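Local atomic coordinates of pullulanase (Bacillus acidopullulyticus, PDB entry 2WAN), a protein that hydrolyses the alpha-1,6-glucosidic linkages of pullulan and, as pullulanases generally do, the branch points of starch-derived polysaccharides. Residues A417-D422 / E533-I538; Q425-A428 / D432-I435; F494-E499 / T504-Y509; M598-V603 / M632-N637. All blocks are in the same frame, centred on the assembly; numbering follows the deposited sequence.

Contact 1: A417-D422 / E533-I538; sequences AGWQGD and ELKQLI
Trp419 lays the six-membered half of its indole against the side chain of Lys535, which runs across it nearly square to the direction in which the tryptophan points. Lys535 CB stands over the ring face in a CH-pi contact, 4.0 Å from the centroid of the Trp419 six-membered ring and 23° off the ring normal. From there the methylene chain runs outward across the same indole: Lys535 CG comes within 3.9 Å of Trp419 CZ2, and CD lies above the plane near the rim. The extended chain beyond CG keeps the aliphatic carbons on the ring and carries the ammonium past it, where NZ forms salt bridges with Glu613 and Asp415 and a hydrogen bond with Thr414. The indole of Trp419 reaches the helix because chi1 (-171°) turns CG away from the backbone N, and CZ3 ends 3.3 Å from the backbone O of Lys535. Ile538, one helical turn on, meets the ring at its edge instead, its CG2 4.5 Å from Trp419 CH2. The contact is buried and largely carbon packing, with the lysine charge handled beyond it. His615 stacks on the indole as well and hydrogen-bonds Asp422 OD2. The 3-10 turn 419-421 packs on helix 529-543, which follows barrel strand 485-488 in the chain, while Tyr614 at the end of the adjacent helix 597-614 touches both Lys535 and Ile538.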
loop_
_atom_site.group_PDB
_atom_site.type_symbol
_atom_site.label_atom_id
_atom_site.label_comp_id
_atom_site.label_asym_id
_atom_site.label_seq_id
_atom_site.Cartn_x
_atom_site.Cartn_y
_atom_site.Cartn_z
ATOM N N ALA A 417 -17.866 -27.715 -7.820
ATOM C CA ALA A 417 -18.578 -28.057 -9.056
ATOM C C ALA A 417 -18.939 -26.776 -9.801
ATOM O O ALA A 417 -19.325 -25.772 -9.178
ATOM C CB ALA A 417 -19.836 -28.888 -8.742
ATOM N N GLY A 418 -18.785 -26.804 -11.118
ATOM C CA GLY A 418 -19.148 -25.654 -11.940
ATOM C C GLY A 418 -18.055 -24.612 -12.102
ATOM O O GLY A 418 -18.235 -23.670 -12.875
ATOM N N TRP A 419 -16.935 -24.782 -11.391
ATOM C CA TRP A 419 -15.803 -23.831 -11.400
ATOM C C TRP A 419 -15.264 -23.550 -12.804
ATOM O O TRP A 419 -14.874 -22.416 -13.093
ATOM C CB TRP A 419 -14.691 -24.376 -10.517
ATOM C CG TRP A 419 -13.523 -23.447 -10.218
ATOM C CD1 TRP A 419 -12.215 -23.653 -10.550
ATOM C CD2 TRP A 419 -13.562 -22.218 -9.469
ATOM N NE1 TRP A 419 -11.431 -22.616 -10.075
ATOM C CE2 TRP A 419 -12.233 -21.724 -9.407
ATOM C CE3 TRP A 419 -14.586 -21.477 -8.864
ATOM C CZ2 TRP A 419 -11.901 -20.516 -8.751
ATOM C CZ3 TRP A 419 -14.256 -20.257 -8.222
ATOM C CH2 TRP A 419 -12.923 -19.801 -8.168
ATOM N N GLN A 420 -15.262 -24.562 -13.687
ATOM C CA GLN A 420 -14.817 -24.318 -15.069
ATOM C C GLN A 420 -15.712 -23.355 -15.869
ATOM O O GLN A 420 -15.304 -22.860 -16.908
ATOM C CB GLN A 420 -14.625 -25.630 -15.840
ATOM C CG GLN A 420 -13.508 -26.516 -15.304
ATOM C CD GLN A 420 -12.159 -25.816 -15.263
ATOM O OE1 GLN A 420 -11.502 -25.777 -14.222
ATOM N NE2 GLN A 420 -11.741 -25.258 -16.397
ATOM N N GLY A 421 -16.929 -23.111 -15.390
ATOM C CA GLY A 421 -17.817 -22.143 -16.012
ATOM C C GLY A 421 -17.767 -20.743 -15.411
ATOM O O GLY A 421 -18.486 -19.864 -15.865
ATOM N N ASP A 422 -16.929 -20.545 -14.391
ATOM C CA ASP A 422 -16.846 -19.256 -13.689
ATOM C C ASP A 422 -16.321 -18.181 -14.650
ATOM O O ASP A 422 -15.364 -18.431 -15.380
ATOM C CB ASP A 422 -15.916 -19.387 -12.489
ATOM C CG ASP A 422 -15.764 -18.087 -11.727
ATOM O OD1 ASP A 422 -16.804 -17.530 -11.326
ATOM O OD2 ASP A 422 -14.611 -17.628 -11.591
ATOM N N GLU A 533 -14.353 -23.361 -0.002
ATOM C CA GLU A 533 -15.403 -22.450 0.442
ATOM C C GLU A 533 -15.179 -21.021 0.001
ATOM O O GLU A 533 -16.135 -20.346 -0.343
ATOM C CB GLU A 533 -15.647 -22.550 1.957
ATOM C CG GLU A 533 -16.268 -23.941 2.302
ATOM C CD GLU A 533 -16.272 -24.273 3.780
ATOM O OE1 GLU A 533 -16.014 -23.375 4.602
ATOM O OE2 GLU A 533 -16.538 -25.456 4.135
ATOM N N LEU A 534 -13.925 -20.574 -0.021
ATOM C CA LEU A 534 -13.640 -19.234 -0.533
ATOM C C LEU A 534 -13.874 -19.186 -2.036
ATOM O O LEU A 534 -14.424 -18.208 -2.554
ATOM C CB LEU A 534 -12.227 -18.781 -0.151
ATOM C CG LEU A 534 -11.765 -17.398 -0.673
ATOM C CD1 LEU A 534 -12.758 -16.253 -0.338
ATOM C CD2 LEU A 534 -10.367 -17.047 -0.181
ATOM N N LYS A 535 -13.485 -20.251 -2.733
ATOM C CA LYS A 535 -13.814 -20.318 -4.162
ATOM C C LYS A 535 -15.324 -20.258 -4.371
ATOM O O LYS A 535 -15.776 -19.628 -5.322
ATOM C CB LYS A 535 -13.227 -21.580 -4.830
ATOM C CG LYS A 535 -11.720 -21.560 -4.953
ATOM C CD LYS A 535 -11.184 -22.893 -5.527
ATOM C CE LYS A 535 -9.671 -22.787 -5.722
ATOM N NZ LYS A 535 -9.068 -24.127 -6.044
ATOM N N GLN A 536 -16.106 -20.915 -3.495
ATOM C CA GLN A 536 -17.565 -20.886 -3.627
ATOM C C GLN A 536 -18.109 -19.486 -3.406
ATOM O O GLN A 536 -19.039 -19.083 -4.091
ATOM C CB GLN A 536 -18.229 -21.891 -2.677
ATOM C CG GLN A 536 -17.971 -23.327 -3.117
ATOM C CD GLN A 536 -18.486 -24.347 -2.113
ATOM O OE1 GLN A 536 -17.917 -24.530 -1.041
ATOM N NE2 GLN A 536 -19.556 -25.030 -2.475
ATOM N N LEU A 537 -17.524 -18.749 -2.458
ATOM C CA LEU A 537 -17.901 -17.326 -2.271
ATOM C C LEU A 537 -17.705 -16.536 -3.581
ATOM O O LEU A 537 -18.610 -15.826 -4.051
ATOM C CB LEU A 537 -17.095 -16.687 -1.133
ATOM C CG LEU A 537 -17.280 -15.182 -0.836
ATOM C CD1 LEU A 537 -16.833 -14.869 0.596
ATOM C CD2 LEU A 537 -16.481 -14.274 -1.785
ATOM N N ILE A 538 -16.510 -16.659 -4.146
ATOM C CA ILE A 538 -16.149 -15.954 -5.384
ATOM C C ILE A 538 -17.047 -16.396 -6.545
ATOM O O ILE A 538 -17.567 -15.560 -7.289
ATOM C CB ILE A 538 -14.651 -16.168 -5.685
ATOM C CG1 ILE A 538 -13.814 -15.507 -4.585
ATOM C CG2 ILE A 538 -14.256 -15.648 -7.106
ATOM C CD1 ILE A 538 -12.375 -16.053 -4.509
#

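Contact 2: Q425-A428 / D432-I435; sequences QTPA and DEVI
Pro427 is pressed against Asp432 and Glu433 where the chain bends back just ahead of barrel strand 435-438. The tight part is aliphatic. Pro427 CB meets Asp432 CB at 3.7 Å, and the neighbouring CG-CD edge of the pyrrolidine ring takes Glu433, whose CG lies 3.6 Å from Pro427 CG. The glutamate runs nearly perpendicular to the proline: its CG is anti to the carbonyl carbon (chi1 -64°), and the extended chain beyond then brings the carboxylate to the CD end of the ring, with OE2 3.4 Å from Pro427 CD. That approach is a plain van der Waals contact of an oxygen with a methylene; the other oxygen, OE1, has a weak hydrogen bond to Asn549.

The side towards Ala428 is looser and wetter. Asp432 OD2 stands 3.9 Å from Ala428 N, and a water bridges them. The water O accepts from Ala428 N at 2.8 Å, and its second bond, to Asp432 OD2, is weak. OD2 also receives a weak hydrogen bond from Asn429 N, in the short connection between the two segments. The stronger partner of this carboxylate is Arg831, which forms a salt bridge with OD1 and probably favours the charged form.

Glu433 is buried, touching Thr485 of strand 485-488 and Val647 of strand 647-650. The turn thus leads into the first strand of the parallel barrel, where Ile435 makes backbone hydrogen bonds with Pro774 and Met776 of the last strand, 773-777.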
loop_
_atom_site.group_PDB
_atom_site.type_symbol
_atom_site.label_atom_id
_atom_site.label_comp_id
_atom_site.label_asym_id
_atom_site.label_seq_id
_atom_site.Cartn_x
_atom_site.Cartn_y
_atom_site.Cartn_z
ATOM N N GLN A 425 -15.207 -10.871 -13.348
ATOM C CA GLN A 425 -15.977 -9.645 -13.261
ATOM C C GLN A 425 -15.024 -8.446 -13.195
ATOM O O GLN A 425 -14.761 -7.878 -12.125
ATOM C CB GLN A 425 -16.924 -9.698 -12.063
ATOM C CG GLN A 425 -18.077 -10.672 -12.217
ATOM C CD GLN A 425 -18.965 -10.365 -13.408
ATOM O OE1 GLN A 425 -19.305 -11.260 -14.188
ATOM N NE2 GLN A 425 -19.339 -9.101 -13.558
ATOM N N THR A 426 -14.481 -8.107 -14.359
ATOM C CA THR A 426 -13.496 -7.043 -14.513
ATOM C C THR A 426 -14.019 -6.134 -15.616
ATOM O O THR A 426 -14.062 -6.537 -16.784
ATOM C CB THR A 426 -12.119 -7.614 -14.919
ATOM O OG1 THR A 426 -12.292 -8.610 -15.945
ATOM C CG2 THR A 426 -11.439 -8.292 -13.721
ATOM N N PRO A 427 -14.445 -4.912 -15.259
ATOM C CA PRO A 427 -15.010 -4.028 -16.278
ATOM C C PRO A 427 -13.934 -3.362 -17.145
ATOM O O PRO A 427 -12.738 -3.567 -16.918
ATOM C CB PRO A 427 -15.740 -2.978 -15.448
ATOM C CG PRO A 427 -14.878 -2.845 -14.250
ATOM C CD PRO A 427 -14.452 -4.271 -13.929
ATOM N N ALA A 428 -14.372 -2.567 -18.125
ATOM C CA ALA A 428 -13.435 -1.929 -19.073
ATOM C C ALA A 428 -12.463 -0.967 -18.392
ATOM O O ALA A 428 -11.309 -0.843 -18.811
ATOM C CB ALA A 428 -14.200 -1.229 -20.196
ATOM N N ASP A 432 -15.785 2.132 -13.674
ATOM C CA ASP A 432 -17.008 1.369 -13.854
ATOM C C ASP A 432 -17.352 0.501 -12.638
ATOM O O ASP A 432 -18.385 -0.189 -12.652
ATOM C CB ASP A 432 -16.906 0.469 -15.100
ATOM C CG ASP A 432 -16.737 1.282 -16.386
ATOM O OD1 ASP A 432 -17.278 2.403 -16.454
ATOM O OD2 ASP A 432 -16.050 0.803 -17.299
ATOM N N GLU A 433 -16.510 0.528 -11.609
ATOM C CA GLU A 433 -16.808 -0.241 -10.384
ATOM C C GLU A 433 -17.483 0.636 -9.336
ATOM O O GLU A 433 -17.217 1.823 -9.264
ATOM C CB GLU A 433 -15.536 -0.864 -9.790
ATOM C CG GLU A 433 -14.901 -1.906 -10.723
ATOM C CD GLU A 433 -14.034 -2.925 -10.027
ATOM O OE1 GLU A 433 -13.564 -2.666 -8.897
ATOM O OE2 GLU A 433 -13.825 -4.014 -10.625
ATOM N N VAL A 434 -18.394 0.036 -8.569
ATOM C CA VAL A 434 -18.893 0.644 -7.321
ATOM C C VAL A 434 -18.554 -0.360 -6.226
ATOM O O VAL A 434 -19.169 -1.440 -6.132
ATOM C CB VAL A 434 -20.404 0.934 -7.348
ATOM C CG1 VAL A 434 -20.772 1.740 -6.089
ATOM C CG2 VAL A 434 -20.763 1.751 -8.581
ATOM N N ILE A 435 -17.564 0.012 -5.419
ATOM C CA ILE A 435 -16.884 -0.926 -4.534
ATOM C C ILE A 435 -17.532 -0.895 -3.138
ATOM O O ILE A 435 -17.731 0.166 -2.563
ATOM C CB ILE A 435 -15.366 -0.612 -4.470
ATOM C CG1 ILE A 435 -14.740 -0.754 -5.867
ATOM C CG2 ILE A 435 -14.664 -1.560 -3.498
ATOM C CD1 ILE A 435 -13.281 -0.241 -5.962
HETATM O O HOH W 1 -17.073 -2.240 -18.544
#

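Contact 3: F494-E499 / T504-Y509; sequences FNSIDE and TYNWGY
Thr504 OG1 is linked to the backbone of 494-499 through a water that lies 2.7 Å from Thr504 OG1 and donates to Ser496 O. A second water accepts from Asp498 N at 2.8 Å; its link to the same hydroxyl is doubtful. Both segments belong to the excursion between strands 492-494 and 511-513 of the alpha-amylase-type catalytic domain, and Tyr505 to Gly508 begin the YNWGYDP signature of type I pullulanases, in which Tyr509 OH bonds Asp551. Within it lies an Asx turn: Asn506 OD1 accepts from Gly508 N at 2.8 Å. This bond uses a lone pair in the carbonyl plane, with a C=O...N angle of 134°, which should hold the amide in this rotation.

Between the waters and this turn, Ile497 and Thr504 run antiparallel alongside one another. Ile497 CD1 reaches the backbone O of Thr504 at 3.5 Å, while the CG1 and CG2 branches lie beside the threonine hydroxyl. Ser496 packs against the Asn506 side chain, its OG 3.0 Å from the amide carbon CG; the angles are poor for a bond to either amide end, and the hydroxyl pairs instead with Asp510. Asn506 O bonds His439, so the turn is also tied to the chain following the first barrel strand.

Phe494 closes the other end. Its ring, swung to chi1 50° between its own backbone N and carbonyl carbon, lies flat beneath Gly508, whose backbone rests on it in a CH-pi contact. Gly508 CA sits over the centre of that Phe494 ring, 3.4 Å from the centroid and 9° off the normal.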
loop_
_atom_site.group_PDB
_atom_site.type_symbol
_atom_site.label_atom_id
_atom_site.label_comp_id
_atom_site.label_asym_id
_atom_site.label_seq_id
_atom_site.Cartn_x
_atom_site.Cartn_y
_atom_site.Cartn_z
ATOM N N PHE A 494 -4.113 -14.970 8.776
ATOM C CA PHE A 494 -3.495 -14.078 9.741
ATOM C C PHE A 494 -3.348 -14.735 11.121
ATOM O O PHE A 494 -3.964 -15.770 11.408
ATOM C CB PHE A 494 -4.229 -12.717 9.799
ATOM C CG PHE A 494 -5.727 -12.811 9.965
ATOM C CD1 PHE A 494 -6.290 -12.938 11.234
ATOM C CD2 PHE A 494 -6.590 -12.739 8.850
ATOM C CE1 PHE A 494 -7.675 -13.008 11.407
ATOM C CE2 PHE A 494 -7.976 -12.800 9.020
ATOM C CZ PHE A 494 -8.524 -12.937 10.297
ATOM N N ASN A 495 -2.537 -14.125 11.980
ATOM C CA ASN A 495 -2.114 -14.775 13.222
ATOM C C ASN A 495 -3.046 -14.599 14.428
ATOM O O ASN A 495 -3.029 -15.419 15.359
ATOM C CB ASN A 495 -0.692 -14.294 13.568
ATOM C CG ASN A 495 -0.074 -15.073 14.716
ATOM O OD1 ASN A 495 0.247 -16.266 14.581
ATOM N ND2 ASN A 495 0.064 -14.413 15.869
ATOM N N SER A 496 -3.872 -13.542 14.412
ATOM C CA SER A 496 -4.560 -13.069 15.626
ATOM C C SER A 496 -5.718 -13.950 16.097
ATOM O O SER A 496 -6.164 -13.854 17.250
ATOM C CB SER A 496 -5.018 -11.616 15.448
ATOM O OG SER A 496 -5.651 -11.426 14.187
ATOM N N ILE A 497 -6.192 -14.831 15.221
ATOM C CA ILE A 497 -7.254 -15.754 15.589
ATOM C C ILE A 497 -6.683 -17.168 15.694
ATOM O O ILE A 497 -6.068 -17.677 14.752
ATOM C CB ILE A 497 -8.447 -15.720 14.577
ATOM C CG1 ILE A 497 -9.080 -14.309 14.553
ATOM C CG2 ILE A 497 -9.480 -16.859 14.898
ATOM C CD1 ILE A 497 -10.278 -14.167 13.589
ATOM N N ASP A 498 -6.854 -17.767 16.865
ATOM C CA ASP A 498 -6.542 -19.174 17.084
ATOM C C ASP A 498 -7.646 -19.965 16.396
ATOM O O ASP A 498 -8.806 -19.823 16.739
ATOM C CB ASP A 498 -6.508 -19.443 18.603
ATOM C CG ASP A 498 -6.326 -20.921 18.972
ATOM O OD1 ASP A 498 -6.435 -21.848 18.135
ATOM O OD2 ASP A 498 -6.082 -21.153 20.171
ATOM N N GLU A 499 -7.280 -20.785 15.408
ATOM C CA GLU A 499 -8.270 -21.550 14.636
ATOM C C GLU A 499 -9.052 -22.585 15.428
ATOM O O GLU A 499 -10.054 -23.113 14.930
ATOM C CB GLU A 499 -7.625 -22.192 13.407
ATOM C CG GLU A 499 -7.250 -21.153 12.336
ATOM C CD GLU A 499 -6.594 -21.764 11.096
ATOM O OE1 GLU A 499 -6.147 -22.942 11.142
ATOM O OE2 GLU A 499 -6.507 -21.053 10.063
ATOM N N THR A 504 -13.329 -15.718 17.867
ATOM C CA THR A 504 -12.747 -14.467 18.325
ATOM C C THR A 504 -12.775 -13.508 17.134
ATOM O O THR A 504 -12.888 -13.946 15.981
ATOM C CB THR A 504 -11.344 -14.614 18.951
ATOM O OG1 THR A 504 -10.450 -15.204 18.010
ATOM C CG2 THR A 504 -11.398 -15.475 20.226
ATOM N N TYR A 505 -12.722 -12.212 17.418
ATOM C CA TYR A 505 -12.887 -11.201 16.381
ATOM C C TYR A 505 -11.577 -10.525 15.993
ATOM O O TYR A 505 -10.895 -9.989 16.847
ATOM C CB TYR A 505 -13.878 -10.115 16.852
ATOM C CG TYR A 505 -14.207 -9.210 15.691
ATOM C CD1 TYR A 505 -13.416 -8.087 15.390
ATOM C CD2 TYR A 505 -15.254 -9.537 14.834
ATOM C CE1 TYR A 505 -13.690 -7.294 14.276
ATOM C CE2 TYR A 505 -15.535 -8.758 13.709
ATOM C CZ TYR A 505 -14.763 -7.650 13.441
ATOM O OH TYR A 505 -15.056 -6.888 12.334
ATOM N N ASN A 506 -11.253 -10.468 14.699
ATOM C CA ASN A 506 -10.186 -9.576 14.255
ATOM C C ASN A 506 -10.368 -9.142 12.799
ATOM O O ASN A 506 -10.832 -9.927 11.962
ATOM C CB ASN A 506 -8.797 -10.222 14.432
ATOM C CG ASN A 506 -7.667 -9.197 14.519
ATOM O OD1 ASN A 506 -7.206 -8.646 13.503
ATOM N ND2 ASN A 506 -7.190 -8.960 15.746
ATOM N N TRP A 507 -9.974 -7.912 12.485
ATOM C CA TRP A 507 -9.954 -7.465 11.082
ATOM C C TRP A 507 -9.004 -8.272 10.194
ATOM O O TRP A 507 -9.287 -8.450 9.010
ATOM C CB TRP A 507 -9.554 -5.997 10.939
ATOM C CG TRP A 507 -10.610 -5.001 11.294
ATOM C CD1 TRP A 507 -11.955 -5.228 11.440
ATOM C CD2 TRP A 507 -10.408 -3.604 11.505
ATOM N NE1 TRP A 507 -12.594 -4.058 11.761
ATOM C CE2 TRP A 507 -11.672 -3.041 11.793
ATOM C CE3 TRP A 507 -9.275 -2.770 11.494
ATOM C CZ2 TRP A 507 -11.838 -1.680 12.090
ATOM C CZ3 TRP A 507 -9.443 -1.406 11.779
ATOM C CH2 TRP A 507 -10.716 -0.881 12.075
ATOM N N GLY A 508 -7.869 -8.700 10.750
ATOM C CA GLY A 508 -6.913 -9.514 10.004
ATOM C C GLY A 508 -5.710 -8.813 9.402
ATOM O O GLY A 508 -5.132 -9.310 8.414
ATOM N N TYR A 509 -5.306 -7.673 9.970
ATOM C CA TYR A 509 -4.149 -6.937 9.413
ATOM C C TYR A 509 -2.801 -7.436 9.951
ATOM O O TYR A 509 -1.813 -6.712 9.891
ATOM C CB TYR A 509 -4.305 -5.397 9.543
ATOM C CG TYR A 509 -5.479 -4.942 8.710
ATOM C CD1 TYR A 509 -5.347 -4.807 7.323
ATOM C CD2 TYR A 509 -6.726 -4.704 9.292
ATOM C CE1 TYR A 509 -6.422 -4.453 6.533
ATOM C CE2 TYR A 509 -7.802 -4.338 8.522
ATOM C CZ TYR A 509 -7.644 -4.214 7.144
ATOM O OH TYR A 509 -8.740 -3.890 6.368
HETATM O O HOH W 2 -8.659 -13.257 18.366
HETATM O O HOH W 3 -8.853 -17.030 18.757
#

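Contact 4: M598-V603 / M632-N637; sequences MAQKFV and MAKISN
Two helices on the outside of the alpha-amylase-type (beta/alpha)8 barrel, 597-614 and 629-642, meet here through one polar and one apolar pair. Gln600 and Lys634 carry the polar one. Lys634 NZ donates to Gln600 OE1 at 2.9 Å, approaching at a C=O...N angle of 126° and tilted 20° from the carbonyl plane. The two chains meet nearly square to one another, and the methylenes of the lysine take part too, CD coming 3.4 Å from Gln600 OE1. Gln600 reaches across because its chain is extended from chi1 (-173°) outward. Its NE2 donates to a water at 3.0 Å, which also takes a weak bond from Lys634 NZ, and hydrogen-bonds Thr631 OG1; carbonyl and amino ends of the amide are therefore both held from the facing helix. Deeper in, Val603 CG1 touches Ile635 CD1 at 4.0 Å, a buried apolar contact below the more exposed lysine. Barrel strand 618-621, between the two helices in sequence, lies beneath them: Phe621 packs against Ile635 and Met632, while Leu604 of helix 597-614 touches both Lys634 and Ile635.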
loop_
_atom_site.group_PDB
_atom_site.type_symbol
_atom_site.label_atom_id
_atom_site.label_comp_id
_atom_site.label_asym_id
_atom_site.label_seq_id
_atom_site.Cartn_x
_atom_site.Cartn_y
_atom_site.Cartn_z
ATOM N N MET A 598 14.014 -10.698 -4.289
ATOM C CA MET A 598 13.288 -11.935 -3.951
ATOM C C MET A 598 12.084 -11.682 -3.051
ATOM O O MET A 598 11.125 -12.454 -3.068
ATOM C CB MET A 598 14.214 -13.013 -3.374
ATOM C CG MET A 598 15.192 -13.615 -4.409
ATOM S SD MET A 598 14.476 -14.406 -5.859
ATOM C CE MET A 598 13.735 -15.868 -5.140
ATOM N N ALA A 599 12.129 -10.601 -2.272
ATOM C CA ALA A 599 10.973 -10.201 -1.481
ATOM C C ALA A 599 9.899 -9.657 -2.443
ATOM O O ALA A 599 8.709 -10.019 -2.357
ATOM C CB ALA A 599 11.382 -9.172 -0.436
ATOM N N GLN A 600 10.317 -8.814 -3.384
ATOM C CA GLN A 600 9.398 -8.346 -4.426
ATOM C C GLN A 600 8.790 -9.523 -5.208
ATOM O O GLN A 600 7.584 -9.546 -5.471
ATOM C CB GLN A 600 10.110 -7.381 -5.389
ATOM C CG GLN A 600 9.172 -6.702 -6.420
ATOM C CD GLN A 600 9.967 -5.971 -7.491
ATOM O OE1 GLN A 600 10.667 -6.597 -8.284
ATOM N NE2 GLN A 600 9.882 -4.642 -7.497
ATOM N N LYS A 601 9.628 -10.486 -5.592
ATOM C CA LYS A 601 9.145 -11.678 -6.297
ATOM C C LYS A 601 8.100 -12.435 -5.485
ATOM O O LYS A 601 7.121 -12.920 -6.060
ATOM C CB LYS A 601 10.310 -12.605 -6.671
ATOM C CG LYS A 601 9.852 -13.933 -7.312
ATOM C CD LYS A 601 11.050 -14.796 -7.688
ATOM C CE LYS A 601 10.641 -16.215 -8.118
ATOM N NZ LYS A 601 9.479 -16.229 -9.072
ATOM N N PHE A 602 8.287 -12.515 -4.162
ATOM C CA PHE A 602 7.318 -13.184 -3.311
ATOM C C PHE A 602 5.930 -12.543 -3.456
ATOM O O PHE A 602 4.910 -13.237 -3.542
ATOM C CB PHE A 602 7.738 -13.166 -1.824
ATOM C CG PHE A 602 6.672 -13.721 -0.916
ATOM C CD1 PHE A 602 6.581 -15.095 -0.717
ATOM C CD2 PHE A 602 5.699 -12.887 -0.326
ATOM C CE1 PHE A 602 5.572 -15.643 0.083
ATOM C CE2 PHE A 602 4.692 -13.436 0.468
ATOM C CZ PHE A 602 4.636 -14.814 0.667
ATOM N N VAL A 603 5.898 -11.216 -3.450
ATOM C CA VAL A 603 4.632 -10.497 -3.590
ATOM C C VAL A 603 4.046 -10.713 -4.985
ATOM O O VAL A 603 2.849 -11.006 -5.124
ATOM C CB VAL A 603 4.802 -8.984 -3.273
ATOM C CG1 VAL A 603 3.483 -8.212 -3.530
ATOM C CG2 VAL A 603 5.236 -8.815 -1.825
ATOM N N MET A 632 4.777 -1.458 -7.452
ATOM C CA MET A 632 3.384 -1.325 -7.904
ATOM C C MET A 632 3.260 -1.314 -9.431
ATOM O O MET A 632 2.302 -1.828 -9.993
ATOM C CB MET A 632 2.723 -0.073 -7.319
ATOM C CG MET A 632 2.497 -0.093 -5.802
ATOM S SD MET A 632 1.797 -1.638 -5.168
ATOM C CE MET A 632 0.387 -1.897 -6.216
ATOM N N ALA A 633 4.234 -0.696 -10.095
ATOM C CA ALA A 633 4.274 -0.723 -11.545
ATOM C C ALA A 633 4.379 -2.168 -12.033
ATOM O O ALA A 633 3.715 -2.552 -12.992
ATOM C CB ALA A 633 5.452 0.130 -12.058
ATOM N N LYS A 634 5.213 -2.972 -11.370
ATOM C CA LYS A 634 5.383 -4.373 -11.790
ATOM C C LYS A 634 4.144 -5.216 -11.513
ATOM O O LYS A 634 3.764 -6.058 -12.337
ATOM C CB LYS A 634 6.603 -5.016 -11.146
ATOM C CG LYS A 634 7.927 -4.530 -11.692
ATOM C CD LYS A 634 9.067 -5.274 -11.009
ATOM C CE LYS A 634 10.398 -4.985 -11.676
ATOM N NZ LYS A 634 11.468 -5.715 -10.942
ATOM N N ILE A 635 3.534 -5.011 -10.343
ATOM C CA ILE A 635 2.274 -5.678 -10.023
ATOM C C ILE A 635 1.233 -5.356 -11.092
ATOM O O ILE A 635 0.598 -6.263 -11.656
ATOM C CB ILE A 635 1.761 -5.286 -8.616
ATOM C CG1 ILE A 635 2.647 -5.927 -7.537
ATOM C CG2 ILE A 635 0.252 -5.671 -8.438
ATOM C CD1 ILE A 635 2.382 -5.416 -6.121
ATOM N N SER A 636 1.053 -4.068 -11.375
ATOM C CA SER A 636 0.079 -3.630 -12.377
ATOM C C SER A 636 0.376 -4.244 -13.750
ATOM O O SER A 636 -0.508 -4.820 -14.391
ATOM C CB SER A 636 0.054 -2.091 -12.451
ATOM O OG SER A 636 -0.844 -1.660 -13.460
ATOM N N ASN A 637 1.629 -4.153 -14.195
ATOM C CA ASN A 637 2.002 -4.699 -15.502
ATOM C C ASN A 637 1.779 -6.212 -15.619
ATOM O O ASN A 637 1.261 -6.684 -16.630
ATOM C CB ASN A 637 3.443 -4.307 -15.857
ATOM C CG ASN A 637 3.594 -2.813 -16.139
ATOM O OD1 ASN A 637 2.610 -2.090 -16.283
ATOM N ND2 ASN A 637 4.833 -2.345 -16.203
HETATM O O HOH W 4 11.718 -3.036 -9.163
#

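How the contacts relate
From the N terminus, the chain first reaches 417-422, the opening side of contact 1, whose long loop closes at 533-538 on helix 529-543. Contacts 2 and 3 are both nested in that loop and follow one another in series. Contact 2 closes a short turn leading into the first barrel strand, 435-438; contact 3 closes another in the excursion after strand 492-494. Contact 4 begins only after contact 1 has closed, and spans strand 618-621 to join the helices on its two sides. No two contacts cross. Helix 597-614 links contacts 1 and 4: its far end borders contact 1, although their centres are 27 Å apart.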